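Local coordinates for protein (beta-tubulin binding post-chaperonin cofactor) (Saccharomyces cerevisiae, PDB 1QSD) that binds beta-tubulin as a post-chaperonin cofactor and takes part in an early step of the tubulin folding pathway, at the interface of chains A and B. Numbering follows the deposited sequence. Chains: chain A/B, Protein (beta-tubulin binding post-chaperonin cofactor).

Contact 1: the interface of chains A and B. Residues chain A 50, 53-54, 57; chain B 16, 19, 68, 72.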
# COMPACT_ATOMS: atom_id res chain seq x y z
N LYS A 50 -13.71 -3.68 -12.86
CA LYS A 50 -12.30 -4.02 -12.62
C LYS A 50 -11.68 -2.98 -11.70
O LYS A 50 -11.03 -3.31 -10.71
CB LYS A 50 -11.53 -4.06 -13.95
CG LYS A 50 -11.80 -5.30 -14.76
CD LYS A 50 -11.30 -5.16 -16.21
CE LYS A 50 -9.81 -4.99 -16.28
NZ LYS A 50 -9.31 -5.01 -17.66
N GLU A 53 -13.38 -2.87 -7.91
CA GLU A 53 -12.87 -3.99 -7.14
C GLU A 53 -11.48 -3.64 -6.59
O GLU A 53 -11.19 -3.90 -5.42
CB GLU A 53 -12.80 -5.22 -8.03
CG GLU A 53 -11.38 -5.82 -8.21
CD GLU A 53 -11.18 -6.52 -9.55
OE1 GLU A 53 -11.37 -7.76 -9.64
OE2 GLU A 53 -10.81 -5.84 -10.52
N VAL A 54 -10.62 -3.04 -7.42
CA VAL A 54 -9.27 -2.68 -6.98
C VAL A 54 -9.36 -1.62 -5.90
O VAL A 54 -8.69 -1.72 -4.86
CB VAL A 54 -8.38 -2.17 -8.15
CG1 VAL A 54 -7.10 -1.52 -7.61
CG2 VAL A 54 -8.00 -3.33 -9.06
N ASP A 57 -10.13 -3.07 -2.54
CA ASP A 57 -9.00 -3.74 -1.93
C ASP A 57 -8.14 -2.73 -1.20
O ASP A 57 -7.84 -2.90 -0.02
CB ASP A 57 -8.20 -4.50 -2.99
CG ASP A 57 -8.82 -5.82 -3.35
OD1 ASP A 57 -8.07 -6.79 -3.59
OD2 ASP A 57 -10.07 -5.91 -3.36
N LEU B 16 -2.01 -0.96 -12.58
CA LEU B 16 -1.87 -2.05 -11.61
C LEU B 16 -0.39 -2.43 -11.42
O LEU B 16 0.03 -2.72 -10.31
CB LEU B 16 -2.64 -3.29 -12.06
CG LEU B 16 -3.95 -3.65 -11.38
CD1 LEU B 16 -4.25 -5.11 -11.70
CD2 LEU B 16 -3.84 -3.48 -9.88
N GLU B 19 1.42 0.16 -9.37
CA GLU B 19 1.09 0.05 -7.95
C GLU B 19 1.91 -1.07 -7.29
O GLU B 19 2.34 -0.95 -6.14
CB GLU B 19 -0.40 -0.19 -7.78
CG GLU B 19 -0.77 -0.88 -6.49
CD GLU B 19 -2.27 -1.00 -6.29
OE1 GLU B 19 -2.69 -1.50 -5.22
OE2 GLU B 19 -3.03 -0.60 -7.20
N LYS B 68 -4.89 -10.04 -9.60
CA LYS B 68 -5.51 -9.04 -10.44
C LYS B 68 -4.67 -8.66 -11.63
O LYS B 68 -5.22 -8.35 -12.69
CB LYS B 68 -5.89 -7.80 -9.64
CG LYS B 68 -7.11 -8.05 -8.79
CD LYS B 68 -7.40 -6.91 -7.88
CE LYS B 68 -8.33 -7.38 -6.79
NZ LYS B 68 -8.88 -6.21 -6.09
N PHE B 72 -6.20 -8.87 -15.31
CA PHE B 72 -6.11 -7.69 -16.14
C PHE B 72 -5.31 -7.97 -17.41
O PHE B 72 -5.69 -7.52 -18.51
CB PHE B 72 -5.52 -6.50 -15.36
CG PHE B 72 -6.50 -5.86 -14.37
CD1 PHE B 72 -7.43 -6.63 -13.68
CD2 PHE B 72 -6.46 -4.49 -14.10
CE1 PHE B 72 -8.31 -6.05 -12.75
CE2 PHE B 72 -7.33 -3.90 -13.17
CZ PHE B 72 -8.26 -4.68 -12.50
O HOH W 1 -6.75 -4.71 -18.37
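The ammonium nitrogen NZ of B:Lys68 is held over the face of the A:Asp57 carboxylate, 2.7 Å from OD1 and 3.0 Å from OD2. The salt bridge is close in distance, but the nitrogen stands well above the plane and does not meet the oxygens along their in-plane lone pairs. The lysine's reach follows from its torsions: chi2 to chi4 all stay near 180° (chi3 -162°), which carries NZ out to the aspartate. On the way it slides alongside A:Glu53, whose CG lies 3.7 Å from B:Lys68 CE, while CG2 of A:Val54 touches its CD. The A:Glu53 carboxylate does not join the bridge: OE1 stays 4.6 Å from B:Lys68 NZ, near enough perhaps to add to the favourable field.

Further along, the ring of B:Phe72 is sandwiched. A:Lys50 CE sits over the centre of one face, 3.7 Å from the centroid, as a CH-pi contact; CD1 of B:Leu16 covers the other face toward the rim. At the ring's edge, in plane, A:Glu53 OE2 lies 3.4 Å from both CE1 and CZ of B:Phe72, where the ring hydrogens are weakly positive. The bend of A:Lys50 at chi3 (63°) lays CE on the ring, and its NZ, 2.7 Å from a water, reaches the backbone O of B:Phe72 through it.

Helix 45-81 of chain A here packs against helices 45-81 and 5-39 of chain B, within a two-fold interface that repeats the patch with chains exchanged.

Contact 2: the interface of chains A and B. Residues chain A 37, 43, 47; chain B 5, 8.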
# COMPACT_ATOMS: atom_id res chain seq x y z
N LEU A 37 -14.60 7.05 -14.78
CA LEU A 37 -15.23 5.95 -15.51
C LEU A 37 -16.72 5.81 -15.18
O LEU A 37 -17.51 5.30 -15.98
CB LEU A 37 -14.56 4.62 -15.20
CG LEU A 37 -13.13 4.46 -15.65
CD1 LEU A 37 -12.64 3.08 -15.29
CD2 LEU A 37 -13.08 4.69 -17.12
N VAL A 43 -18.95 3.66 -20.95
CA VAL A 43 -18.06 2.62 -20.41
C VAL A 43 -18.72 1.29 -20.04
O VAL A 43 -19.74 1.21 -19.34
CB VAL A 43 -17.20 3.14 -19.23
CG1 VAL A 43 -16.40 2.03 -18.61
CG2 VAL A 43 -16.27 4.25 -19.72
N ASP A 47 -15.35 -3.01 -17.34
CA ASP A 47 -14.14 -2.20 -17.15
C ASP A 47 -14.26 -1.35 -15.89
O ASP A 47 -13.28 -1.12 -15.19
CB ASP A 47 -13.87 -1.31 -18.35
CG ASP A 47 -13.46 -2.10 -19.57
OD1 ASP A 47 -13.93 -1.78 -20.69
OD2 ASP A 47 -12.66 -3.04 -19.42
N GLN B 5 -12.20 1.60 -25.60
CA GLN B 5 -12.12 0.43 -24.72
C GLN B 5 -10.67 -0.07 -24.60
O GLN B 5 -10.23 -0.37 -23.50
CB GLN B 5 -13.07 -0.67 -25.20
CG GLN B 5 -13.33 -1.70 -24.14
CD GLN B 5 -14.38 -2.71 -24.51
OE1 GLN B 5 -14.84 -3.48 -23.66
NE2 GLN B 5 -14.75 -2.75 -25.79
N ILE B 8 -8.75 2.01 -22.18
CA ILE B 8 -9.16 1.76 -20.81
C ILE B 8 -8.49 0.48 -20.30
O ILE B 8 -7.93 0.47 -19.19
CB ILE B 8 -10.73 1.68 -20.69
CG1 ILE B 8 -11.35 3.07 -20.96
CG2 ILE B 8 -11.18 1.27 -19.29
CD1 ILE B 8 -12.87 3.03 -21.02
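B:Ile8 meets chain A through both branches of its side chain. Its terminal methyl CD1 lies 3.8 Å from CG2 of A:Val43, and its branch methyl CG2 is also 3.8 Å from CB of A:Asp47. The isoleucine thus crosses the valine obliquely with its far end and rests its nearer branch on the aliphatic root of the aspartate. A third contact is looser: CD2 of A:Leu37 stands 4.2 Å from B:Ile8 CD1. B:Ile8 buries 73 Å² against chain A, the largest loss in the patch.

Beside this apolar group, OD1 of A:Asp47 faces the side chain of B:Gln5 and lies 3.5 Å from its CG. The two chains cross at about a right angle, and their carboxylate and amide planes are turned 80° apart. As modelled, the amide oxygen OE1 is the amide atom nearer to OD1, which makes this a proximity of two acceptors beyond bonding range. Amide oxygen and nitrogen are hard to tell apart at this resolution, so the orientation deserves caution.

Torsions explain how one residue serves two close neighbours and the looser third. In B:Ile8, CG2 is anti to the backbone N while CG1 is anti to the carbonyl carbon (chi1 -68°), and a chi2 of 174° extends CD1 away from its helix. Within chain A, A:Val43 CG2 lies 4.1 Å from A:Leu37 CD2, so the two surfaces that meet B:Ile8 CD1 also touch each other. A:Val43 belongs to the loop joining helices 5-39 and 45-81, and A:Asp47 to the first turn of the latter.

The patch seats the start of helix 5-39 of chain B against this turn of chain A. By burying mainly apolar surface it probably contributes to holding the two copies together in the deposited dimer.

Contact 1 and contact 2 lie about 14 Å apart, measured between the centres of their C-alpha atoms, within the same interface. Both draw on helix 45-81 of chain A and helix 5-39 of chain B; contact 1 adds helix 45-81 of chain B, and contact 2 the loop and helix 5-39 of chain A. Within chain A the two adjoin, A:Asp47 and A:Lys50 being about one turn apart. Contact 1 is mainly charged and aromatic, and contact 2, near the starts of B helix 5-39 and A helix 45-81, mainly aliphatic. Two-fold symmetry repeats both, consistent with a dimer, though the structure alone does not prove one in the cell.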